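Local coordinates for putative hemin ABC transport system, membrane protein (PDB 5B57), which probably moves heme across the cell membrane as the membrane-spanning permease subunit of an ABC importer, at residues Val108-Leu113 against Gly235-Ala240; Leu112-Gly117 against Gly299-Cys304; Thr151-Gly156 against Arg227-Trp232; Leu347-Val352 against Gly361-Leu366. All coordinates share one frame; numbering follows the deposited sequence. Where two conformers were deposited one is given.

Interaction 1. Residues Val108-Leu113 against Gly235-Ala240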
loop_
_atom_site.group_PDB
_atom_site.type_symbol
_atom_site.label_atom_id
_atom_site.label_comp_id
_atom_site.label_asym_id
_atom_site.label_seq_id
_atom_site.Cartn_x
_atom_site.Cartn_y
_atom_site.Cartn_z
ATOM N N VAL A 108 30.625 -23.616 -6.026
ATOM C CA VAL A 108 30.090 -23.025 -7.249
ATOM C C VAL A 108 28.680 -23.518 -7.504
ATOM O O VAL A 108 27.786 -22.727 -7.819
ATOM C CB VAL A 108 31.007 -23.309 -8.449
ATOM C CG1 VAL A 108 30.290 -22.930 -9.705
ATOM C CG2 VAL A 108 32.294 -22.512 -8.323
ATOM N N VAL A 109 28.445 -24.822 -7.332
ATOM C CA VAL A 109 27.095 -25.363 -7.507
ATOM C C VAL A 109 26.122 -24.753 -6.492
ATOM O O VAL A 109 24.981 -24.429 -6.832
ATOM C CB VAL A 109 27.134 -26.901 -7.453
ATOM C CG1 VAL A 109 25.998 -27.455 -6.677
ATOM C CG2 VAL A 109 27.000 -27.405 -8.812
ATOM N N LEU A 110 26.556 -24.550 -5.245
ATOM C CA LEU A 110 25.662 -23.951 -4.263
ATOM C C LEU A 110 25.270 -22.541 -4.678
ATOM O O LEU A 110 24.098 -22.165 -4.576
ATOM C CB LEU A 110 26.303 -23.951 -2.865
ATOM C CG LEU A 110 25.409 -23.485 -1.699
ATOM C CD1 LEU A 110 24.271 -24.441 -1.455
ATOM C CD2 LEU A 110 26.179 -23.322 -0.432
ATOM N N ALA A 111 26.227 -21.755 -5.185
ATOM C CA ALA A 111 25.886 -20.420 -5.670
ATOM C C ALA A 111 24.842 -20.464 -6.794
ATOM O O ALA A 111 23.964 -19.609 -6.839
ATOM C CB ALA A 111 27.132 -19.673 -6.128
ATOM N N LEU A 112 24.902 -21.452 -7.697
ATOM C CA LEU A 112 23.861 -21.566 -8.720
ATOM C C LEU A 112 22.511 -21.941 -8.117
ATOM O O LEU A 112 21.484 -21.381 -8.511
ATOM C CB LEU A 112 24.246 -22.593 -9.787
ATOM C CG LEU A 112 25.446 -22.228 -10.639
ATOM C CD1 LEU A 112 25.761 -23.361 -11.561
ATOM C CD2 LEU A 112 25.167 -20.957 -11.405
ATOM N N LEU A 113 22.484 -22.895 -7.174
ATOM C CA LEU A 113 21.233 -23.267 -6.506
ATOM C C LEU A 113 20.628 -22.111 -5.719
ATOM O O LEU A 113 19.400 -21.956 -5.707
ATOM C CB LEU A 113 21.460 -24.446 -5.568
ATOM C CG LEU A 113 21.637 -25.837 -6.153
ATOM C CD1 LEU A 113 21.638 -26.816 -4.989
ATOM C CD2 LEU A 113 20.527 -26.136 -7.153
ATOM N N GLY A 235 25.547 -14.946 5.967
ATOM C CA GLY A 235 25.483 -15.663 4.698
ATOM C C GLY A 235 26.830 -16.081 4.122
ATOM O O GLY A 235 27.717 -15.248 3.903
ATOM N N SER A 236 27.011 -17.364 3.855
ATOM C CA SER A 236 28.281 -17.832 3.328
ATOM C C SER A 236 28.011 -19.078 2.509
ATOM O O SER A 236 27.157 -19.892 2.873
ATOM C CB SER A 236 29.269 -18.118 4.464
ATOM O OG SER A 236 30.491 -18.704 4.051
ATOM N N LEU A 237 28.710 -19.216 1.390
ATOM C CA LEU A 237 28.692 -20.497 0.696
ATOM C C LEU A 237 29.812 -21.438 1.161
ATOM O O LEU A 237 29.978 -22.516 0.573
ATOM C CB LEU A 237 28.779 -20.287 -0.821
ATOM C CG LEU A 237 27.710 -19.352 -1.347
ATOM C CD1 LEU A 237 27.971 -18.999 -2.787
ATOM C CD2 LEU A 237 26.360 -20.015 -1.199
ATOM N N GLY A 238 30.560 -21.065 2.208
ATOM C CA GLY A 238 31.739 -21.797 2.628
ATOM C C GLY A 238 31.457 -23.122 3.316
ATOM O O GLY A 238 32.405 -23.866 3.577
ATOM N N GLY A 239 30.197 -23.430 3.617
ATOM C CA GLY A 239 29.803 -24.726 4.133
ATOM C C GLY A 239 29.398 -25.726 3.065
ATOM O O GLY A 239 28.920 -26.814 3.411
ATOM N N ALA A 240 29.603 -25.406 1.790
ATOM C CA ALA A 240 29.060 -26.194 0.691
ATOM C C ALA A 240 29.822 -27.506 0.560
ATOM O O ALA A 240 30.999 -27.502 0.184
ATOM C CB ALA A 240 29.140 -25.381 -0.602
#

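Interaction 2. Residues Leu112-Gly117 against Gly299-Cys304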
loop_
_atom_site.group_PDB
_atom_site.type_symbol
_atom_site.label_atom_id
_atom_site.label_comp_id
_atom_site.label_asym_id
_atom_site.label_seq_id
_atom_site.Cartn_x
_atom_site.Cartn_y
_atom_site.Cartn_z
ATOM N N LEU A 112 24.902 -21.452 -7.697
ATOM C CA LEU A 112 23.861 -21.566 -8.720
ATOM C C LEU A 112 22.511 -21.941 -8.117
ATOM O O LEU A 112 21.484 -21.381 -8.511
ATOM C CB LEU A 112 24.246 -22.593 -9.787
ATOM C CG LEU A 112 25.446 -22.228 -10.639
ATOM C CD1 LEU A 112 25.761 -23.361 -11.561
ATOM C CD2 LEU A 112 25.167 -20.957 -11.405
ATOM N N LEU A 113 22.484 -22.895 -7.174
ATOM C CA LEU A 113 21.233 -23.267 -6.506
ATOM C C LEU A 113 20.628 -22.111 -5.719
ATOM O O LEU A 113 19.400 -21.956 -5.707
ATOM C CB LEU A 113 21.460 -24.446 -5.568
ATOM C CG LEU A 113 21.637 -25.837 -6.153
ATOM C CD1 LEU A 113 21.638 -26.816 -4.989
ATOM C CD2 LEU A 113 20.527 -26.136 -7.153
ATOM N N VAL A 114 21.462 -21.297 -5.061
ATOM C CA VAL A 114 20.953 -20.169 -4.289
ATOM C C VAL A 114 20.393 -19.093 -5.220
ATOM O O VAL A 114 19.245 -18.658 -5.085
ATOM C CB VAL A 114 22.054 -19.607 -3.365
ATOM C CG1 VAL A 114 21.773 -18.204 -3.000
ATOM C CG2 VAL A 114 22.131 -20.410 -2.096
ATOM N N GLY A 115 21.198 -18.647 -6.179
ATOM C CA GLY A 115 20.718 -17.649 -7.121
ATOM C C GLY A 115 19.487 -18.078 -7.886
ATOM O O GLY A 115 18.467 -17.397 -7.861
ATOM N N GLY A 116 19.570 -19.198 -8.596
ATOM C CA GLY A 116 18.394 -19.705 -9.280
ATOM C C GLY A 116 17.212 -19.887 -8.349
ATOM O O GLY A 116 16.071 -19.609 -8.721
ATOM N N GLY A 117 17.465 -20.342 -7.122
ATOM C CA GLY A 117 16.367 -20.541 -6.189
ATOM C C GLY A 117 15.670 -19.241 -5.825
ATOM O O GLY A 117 14.442 -19.124 -5.919
ATOM N N GLY A 299 13.605 -22.660 2.121
ATOM C CA GLY A 299 13.987 -23.320 3.363
ATOM C C GLY A 299 15.205 -24.202 3.182
ATOM O O GLY A 299 16.093 -24.236 4.031
ATOM N N ALA A 300 15.262 -24.925 2.064
ATOM C CA ALA A 300 16.455 -25.683 1.736
ATOM C C ALA A 300 17.676 -24.787 1.617
ATOM O O ALA A 300 18.771 -25.191 2.014
ATOM C CB ALA A 300 16.238 -26.453 0.438
ATOM N N LEU A 301 17.516 -23.570 1.096
ATOM C CA LEU A 301 18.683 -22.757 0.746
ATOM C C LEU A 301 19.249 -22.019 1.947
ATOM O O LEU A 301 20.464 -22.027 2.175
ATOM C CB LEU A 301 18.315 -21.761 -0.343
ATOM C CG LEU A 301 18.142 -22.487 -1.660
ATOM C CD1 LEU A 301 17.472 -21.601 -2.721
ATOM C CD2 LEU A 301 19.518 -22.951 -2.082
ATOM N N VAL A 302 18.384 -21.342 2.700
ATOM C CA VAL A 302 18.813 -20.695 3.929
ATOM C C VAL A 302 19.477 -21.707 4.841
ATOM O O VAL A 302 20.355 -21.348 5.623
ATOM C CB VAL A 302 17.609 -20.012 4.601
ATOM C CG1 VAL A 302 18.065 -19.059 5.679
ATOM C CG2 VAL A 302 16.838 -19.253 3.575
ATOM N N SER A 303 19.103 -22.991 4.724
ATOM C CA SER A 303 19.614 -24.026 5.622
ATOM C C SER A 303 21.109 -24.197 5.503
ATOM O O SER A 303 21.769 -24.598 6.474
ATOM C CB SER A 303 18.952 -25.371 5.337
ATOM O OG SER A 303 17.690 -25.446 5.980
ATOM N N CYS A 304 21.670 -23.918 4.339
ATOM C CA CYS A 304 23.079 -24.167 4.161
ATOM C C CYS A 304 23.815 -22.986 3.566
ATOM O O CYS A 304 25.016 -23.097 3.296
ATOM C CB CYS A 304 23.272 -25.397 3.289
ATOM S SG CYS A 304 22.456 -25.171 1.740
#

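Interaction 3. Residues Thr151-Gly156 against Arg227-Trp232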
loop_
_atom_site.group_PDB
_atom_site.type_symbol
_atom_site.label_atom_id
_atom_site.label_comp_id
_atom_site.label_asym_id
_atom_site.label_seq_id
_atom_site.Cartn_x
_atom_site.Cartn_y
_atom_site.Cartn_z
ATOM N N THR A 151 18.594 -22.343 17.706
ATOM C CA THR A 151 18.212 -23.338 18.704
ATOM C C THR A 151 19.258 -24.443 18.810
ATOM O O THR A 151 19.607 -24.879 19.913
ATOM C CB THR A 151 16.852 -23.934 18.357
ATOM O OG1 THR A 151 15.863 -22.899 18.367
ATOM C CG2 THR A 151 16.479 -24.994 19.354
ATOM N N LEU A 152 19.794 -24.881 17.665
ATOM C CA LEU A 152 20.764 -25.969 17.656
ATOM C C LEU A 152 22.157 -25.504 18.057
ATOM O O LEU A 152 22.835 -26.189 18.830
ATOM C CB LEU A 152 20.828 -26.637 16.280
ATOM C CG LEU A 152 21.920 -27.739 16.248
ATOM C CD1 LEU A 152 21.590 -28.895 17.141
ATOM C CD2 LEU A 152 22.195 -28.274 14.880
ATOM N N ILE A 153 22.623 -24.373 17.524
ATOM C CA ILE A 153 23.979 -23.922 17.848
ATOM C C ILE A 153 24.116 -23.667 19.350
ATOM O O ILE A 153 25.157 -23.966 19.946
ATOM C CB ILE A 153 24.348 -22.677 17.015
ATOM C CG1 ILE A 153 24.365 -22.977 15.513
ATOM C CG2 ILE A 153 25.665 -22.052 17.482
ATOM C CD1 ILE A 153 24.820 -21.799 14.683
ATOM N N VAL A 154 23.060 -23.149 19.991
ATOM C CA VAL A 154 23.143 -22.692 21.379
ATOM C C VAL A 154 22.743 -23.772 22.378
ATOM O O VAL A 154 23.304 -23.826 23.482
ATOM C CB VAL A 154 22.296 -21.420 21.572
ATOM C CG1 VAL A 154 22.299 -20.989 23.051
ATOM C CG2 VAL A 154 22.793 -20.300 20.653
ATOM N N LEU A 155 21.784 -24.640 22.031
ATOM C CA LEU A 155 21.449 -25.758 22.903
ATOM C C LEU A 155 22.094 -27.045 22.419
ATOM O O LEU A 155 21.376 -27.996 22.081
ATOM C CB LEU A 155 19.932 -25.893 23.014
ATOM C CG LEU A 155 19.282 -24.581 23.478
ATOM C CD1 LEU A 155 17.777 -24.639 23.457
ATOM C CD2 LEU A 155 19.775 -24.165 24.858
ATOM N N GLY A 156 23.435 -27.109 22.381
ATOM C CA GLY A 156 24.176 -28.256 21.894
ATOM C C GLY A 156 23.665 -29.606 22.383
ATOM O O GLY A 156 23.321 -30.476 21.576
ATOM N N ARG A 227 29.950 -17.042 17.521
ATOM C CA ARG A 227 30.699 -16.885 16.274
ATOM C C ARG A 227 30.032 -17.628 15.114
ATOM O O ARG A 227 30.043 -17.145 13.964
ATOM C CB ARG A 227 32.150 -17.337 16.449
ATOM C CG ARG A 227 32.979 -17.161 15.193
ATOM C CD ARG A 227 34.430 -16.887 15.483
ATOM N NE ARG A 227 34.661 -15.492 15.847
ATOM C CZ ARG A 227 34.927 -14.527 14.970
ATOM N NH1 ARG A 227 34.993 -14.792 13.667
ATOM N NH2 ARG A 227 35.128 -13.288 15.400
ATOM N N SER A 228 29.413 -18.777 15.400
ATOM C CA SER A 228 28.602 -19.474 14.402
ATOM C C SER A 228 27.393 -18.635 13.957
ATOM O O SER A 228 27.244 -18.307 12.773
ATOM C CB SER A 228 28.147 -20.808 14.978
ATOM O OG SER A 228 29.259 -21.660 15.133
ATOM N N LEU A 229 26.512 -18.300 14.901
ATOM C CA LEU A 229 25.375 -17.431 14.655
ATOM C C LEU A 229 25.699 -16.254 13.751
ATOM O O LEU A 229 25.046 -16.054 12.716
ATOM C CB LEU A 229 24.857 -16.912 15.989
ATOM C CG LEU A 229 24.327 -18.030 16.848
ATOM C CD1 LEU A 229 23.772 -17.379 18.093
ATOM C CD2 LEU A 229 23.285 -18.825 16.035
ATOM N N THR A 230 26.687 -15.432 14.122
ATOM C CA THR A 230 26.930 -14.268 13.274
ATOM C C THR A 230 27.470 -14.689 11.913
ATOM O O THR A 230 27.103 -14.091 10.899
ATOM C CB THR A 230 27.865 -13.254 13.937
ATOM O OG1 THR A 230 29.213 -13.655 13.733
ATOM C CG2 THR A 230 27.610 -13.148 15.410
ATOM N N PHE A 231 28.323 -15.715 11.852
ATOM C CA PHE A 231 28.809 -16.152 10.540
ATOM C C PHE A 231 27.661 -16.658 9.675
ATOM O O PHE A 231 27.508 -16.246 8.515
ATOM C CB PHE A 231 29.883 -17.230 10.688
ATOM C CG PHE A 231 29.950 -18.162 9.509
ATOM C CD1 PHE A 231 30.686 -17.804 8.371
ATOM C CD2 PHE A 231 29.252 -19.385 9.521
ATOM C CE1 PHE A 231 30.742 -18.645 7.281
ATOM C CE2 PHE A 231 29.286 -20.227 8.422
ATOM C CZ PHE A 231 30.044 -19.859 7.291
ATOM N N TRP A 232 26.853 -17.574 10.222
ATOM C CA TRP A 232 25.684 -18.081 9.507
ATOM C C TRP A 232 24.737 -16.949 9.133
ATOM O O TRP A 232 24.115 -16.986 8.072
ATOM C CB TRP A 232 24.987 -19.128 10.377
ATOM C CG TRP A 232 23.804 -19.819 9.772
ATOM C CD1 TRP A 232 23.803 -21.006 9.088
ATOM C CD2 TRP A 232 22.429 -19.400 9.835
ATOM N NE1 TRP A 232 22.510 -21.343 8.705
ATOM C CE2 TRP A 232 21.659 -20.370 9.154
ATOM C CE3 TRP A 232 21.781 -18.298 10.394
ATOM C CZ2 TRP A 232 20.309 -20.266 9.023
ATOM C CZ3 TRP A 232 20.452 -18.208 10.260
ATOM C CH2 TRP A 232 19.722 -19.178 9.572
#

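Interaction 4. Residues Leu347-Val352 against Gly361-Leu366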
loop_
_atom_site.group_PDB
_atom_site.type_symbol
_atom_site.label_atom_id
_atom_site.label_comp_id
_atom_site.label_asym_id
_atom_site.label_seq_id
_atom_site.Cartn_x
_atom_site.Cartn_y
_atom_site.Cartn_z
ATOM N N LEU A 347 32.064 -15.044 -6.434
ATOM C CA LEU A 347 33.332 -14.754 -7.075
ATOM C C LEU A 347 33.900 -13.425 -6.597
ATOM O O LEU A 347 35.119 -13.291 -6.463
ATOM C CB LEU A 347 33.139 -14.757 -8.573
ATOM C CG LEU A 347 34.244 -15.483 -9.292
ATOM C CD1 LEU A 347 33.554 -16.263 -10.362
ATOM C CD2 LEU A 347 35.183 -14.449 -9.869
ATOM N N ALA A 348 33.046 -12.433 -6.336
ATOM C CA ALA A 348 33.554 -11.173 -5.807
ATOM C C ALA A 348 34.100 -11.317 -4.381
ATOM O O ALA A 348 35.143 -10.738 -4.057
ATOM C CB ALA A 348 32.480 -10.098 -5.871
ATOM N N ALA A 349 33.424 -12.066 -3.506
ATOM C CA ALA A 349 33.890 -12.148 -2.116
ATOM C C ALA A 349 35.234 -12.872 -2.031
ATOM O O ALA A 349 36.179 -12.402 -1.387
ATOM C CB ALA A 349 32.852 -12.867 -1.253
ATOM N N ARG A 350 35.341 -14.045 -2.699
ATOM C CA ARG A 350 36.555 -14.833 -2.664
ATOM C C ARG A 350 37.716 -14.156 -3.393
ATOM O O ARG A 350 38.791 -14.732 -3.574
ATOM C CB ARG A 350 36.305 -16.222 -3.258
ATOM C CG ARG A 350 36.273 -17.350 -2.227
ATOM C CD ARG A 350 37.581 -18.179 -2.259
ATOM N NE ARG A 350 37.987 -18.754 -0.967
ATOM C CZ ARG A 350 38.784 -18.148 -0.092
ATOM N NH1 ARG A 350 39.261 -16.934 -0.345
ATOM N NH2 ARG A 350 39.097 -18.750 1.044
ATOM N N THR A 351 37.523 -12.907 -3.813
ATOM C CA THR A 351 38.495 -12.256 -4.691
ATOM C C THR A 351 38.922 -10.848 -4.263
ATOM O O THR A 351 40.111 -10.616 -4.016
ATOM C CB THR A 351 37.939 -12.219 -6.128
ATOM O OG1 THR A 351 38.040 -13.530 -6.710
ATOM C CG2 THR A 351 38.682 -11.207 -6.986
ATOM N N VAL A 352 37.967 -9.911 -4.145
ATOM C CA VAL A 352 38.220 -8.476 -3.973
ATOM C C VAL A 352 39.088 -8.199 -2.750
ATOM O O VAL A 352 39.754 -7.162 -2.672
ATOM C CB VAL A 352 36.901 -7.670 -3.885
ATOM C CG1 VAL A 352 36.209 -7.871 -2.545
ATOM C CG2 VAL A 352 37.143 -6.189 -4.100
ATOM N N GLY A 361 26.256 -12.226 2.186
ATOM C CA GLY A 361 25.215 -11.246 2.412
ATOM C C GLY A 361 25.719 -9.829 2.247
ATOM O O GLY A 361 24.981 -8.953 1.793
ATOM N N VAL A 362 26.986 -9.587 2.595
ATOM C CA VAL A 362 27.544 -8.246 2.465
ATOM C C VAL A 362 27.610 -7.855 1.002
ATOM O O VAL A 362 27.249 -6.731 0.635
ATOM C CB VAL A 362 28.922 -8.147 3.155
ATOM C CG1 VAL A 362 29.821 -7.223 2.382
ATOM C CG2 VAL A 362 28.778 -7.617 4.585
ATOM N N LEU A 363 28.020 -8.792 0.137
ATOM C CA LEU A 363 28.127 -8.499 -1.291
ATOM C C LEU A 363 26.752 -8.383 -1.951
ATOM O O LEU A 363 26.530 -7.495 -2.783
ATOM C CB LEU A 363 28.978 -9.566 -1.977
ATOM C CG LEU A 363 30.459 -9.246 -2.215
ATOM C CD1 LEU A 363 30.555 -8.046 -3.088
ATOM C CD2 LEU A 363 31.229 -8.988 -0.941
ATOM N N THR A 364 25.795 -9.238 -1.590
ATOM C CA THR A 364 24.486 -9.067 -2.211
ATOM C C THR A 364 23.804 -7.777 -1.764
ATOM O O THR A 364 22.997 -7.229 -2.519
ATOM C CB THR A 364 23.597 -10.272 -1.948
ATOM O OG1 THR A 364 23.378 -10.433 -0.543
ATOM C CG2 THR A 364 24.276 -11.459 -2.454
ATOM N N ALA A 365 24.103 -7.272 -0.560
ATOM C CA ALA A 365 23.591 -5.960 -0.178
ATOM C C ALA A 365 24.227 -4.868 -1.014
ATOM O O ALA A 365 23.614 -3.816 -1.231
ATOM C CB ALA A 365 23.838 -5.675 1.298
ATOM N N LEU A 366 25.436 -5.087 -1.488
ATOM C CA LEU A 366 26.039 -4.081 -2.338
ATOM C C LEU A 366 25.519 -4.141 -3.770
ATOM O O LEU A 366 25.900 -3.291 -4.582
ATOM C CB LEU A 366 27.555 -4.215 -2.301
ATOM C CG LEU A 366 28.097 -3.981 -0.897
ATOM C CD1 LEU A 366 29.551 -4.389 -0.882
ATOM C CD2 LEU A 366 27.885 -2.530 -0.488
#

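Interaction 1. Residues Val108-Leu113 against Gly235-Ala240
L110 and L237 meet through branched aliphatic ends. Neither segment contributes an aromatic ring, side-chain amide or guanidinium group, so the contact has no stacking face or edge and rests on aliphatic carbons, mostly methyls. The two leucine side chains cross obliquely, and their nearest atoms are L110 CD2 and L237 CD2 at 3.4 Å. The same L110 methyl also reaches the other end of the loop, lying 3.6 Å from A240 CB, and so touches both L237 and A240. L110 extends from helix 94-128 with CG anti to the backbone N (chi1 -174°), which carries its isopropyl end out across the loop. The second branch of L237 is used separately: CD1 packs on A111 CB at 3.5 Å, one residue further along the helix. L237 thus straddles two consecutive helix positions.

The loop owes its shape to its own bonds. Residues L237-A240 form a type I beta turn closed by A240 N to L237 O at 3.2 Å, which brings both apolar residues to the same helix. Just before it, S236 makes an ST turn, its OG accepting from G238 N at 3.0 Å with an N-H...O angle of 157°. Backbone bonds of G235 and S236 tie the loop to L360 and A305 respectively, while L245 of helix 242-260 also packs on L110.

The chemistry is therefore divided: local polar bonds define the turn, and apolar contact among largely buried side chains sets it against the transmembrane helix.

Interaction 2. Residues Leu112-Gly117 against Gly299-Cys304
Helix 94-128 and helix 283-305, two membrane-spanning elements of the permease, cross where L301 enters a shallow site formed by L113, V114 and G117. The short axes approach to 10.0 Å with a signed crossing angle of -139°, so the helices run in broadly opposing directions with a marked tilt. L301 supplies the whole of the second side. Its CG lies anti to the carbonyl carbon (chi1 -73°), and the two methyls then diverge over different parts of the first helix. Both lie near L113 O, CD1 at 3.6 Å and CD2 at 3.8 Å. CD2 also touches V114 CG2 at 3.6 Å, whereas CD1 is 3.8 Å from G117 CA, at a position with no side chain. The L113 carbonyl is already engaged within its helix, accepting from G117 N at 2.9 Å, so the methyls cover an oxygen that has a hydrogen-bond partner. T342 of helix 327-352 packs on V114, and a bound decyl maltoside detergent molecule touches L113. The arrangement is a leucine packed over residues i, i+1 and i+4 of a crossing helix, within the all-helical membrane domain of a FecCD-family permease.

Interaction 3. Residues Thr151-Gly156 against Arg227-Trp232
S228 and L229 are the residues by which helix 223-234 meets I153 and V154, at the C-terminal end of helix 141-154. One position earlier, R227, whose CB points away, is bonded to the second subunit: NE in a salt bridge with D223 of that subunit and NH2 to A221 O of that subunit.

At S228 it is the methylene carbon that makes the contact. CB lies 3.5 Å from I153 CD1 and 3.7 Å from I153 CG2, so both branches of the isoleucine bear on it. L229 follows and supplies the larger share of the contact from helix 223-234. With its CG anti to the carbonyl carbon (chi1 -64°), the forked end is brought over the first helix even though the CB bond does not aim straight there. CD2 packs against I153 CD1 at 3.6 Å, the two side chains running past each other in opposite directions. CD1 turns to V154 CG2 at 4.0 Å, and here the side chains are roughly perpendicular. T150 of helix 141-154 also touches L229, continuing its packing along that helix.

Beyond L229, T230 packs on L226 of the second subunit, so the helix serves both sides. F231 N and W232 N bond back to R227 O (3.1 Å) and S228 O (2.7 Å), the regular helical bonding of this segment.

I153 CD1 touches both a serine methylene and a leucine methyl, from two directions at about a right angle. The chemistry implies apolar packing between the two helices, while the charged R227 is bonded across the subunit interface.

Interaction 4. Residues Leu347-Val352 against Gly361-Leu366
L363 is rotated to chi1 -97° and chi2 -61°, which splits its terminal methyls between A348 and A349. The contact joins two consecutive transmembrane helices, 327-352 and 360-378, linked by a short loop, and it lies near their linked ends. One leucine side chain faces two consecutive alanines. CD1 approaches A348 CB at 4.0 Å, whereas CD2 lies 4.2 Å from A349 CB, so each methyl has its own partner. The nearest alpha carbons, A349 CA and L363 CA, are 6.9 Å apart. I358 of the linker packs on both V352 and L363, adding apolar cover at the loop end. Around helix 360-378, other positions turn to another chain: V362, A365 and L366 pack on L216, A208 and A212 of the second subunit, so the helix presents L363 to its own chain and different residues to the interface. Within the first segment, the carbonyl oxygen A348 O accepts two backbone bonds, from V352 N at 2.9 Å and from T351 N at 3.2 Å.

Overall arrangement
Interactions 1 and 2 are the buried pair: they share L112 and L113 of helix 94-128 and touch directly, L110 CD1 lying 3.7 Å from C304 SG. Interactions 3 and 4 lie further out, their centres about 21 and 16 Å from the chain centre, are only partly buried, and both border the second subunit. Interaction 3 reaches the buried region through one conformer of W232, which packs on V302 of interaction 2, and touches interaction 1 through F231 on S236. All four rely on aliphatic contact, but the partner surfaces differ: in order, a hydrogen-bonded turn, a valine methyl and the backbone at a glycine, a serine methylene, and a pair of alanines.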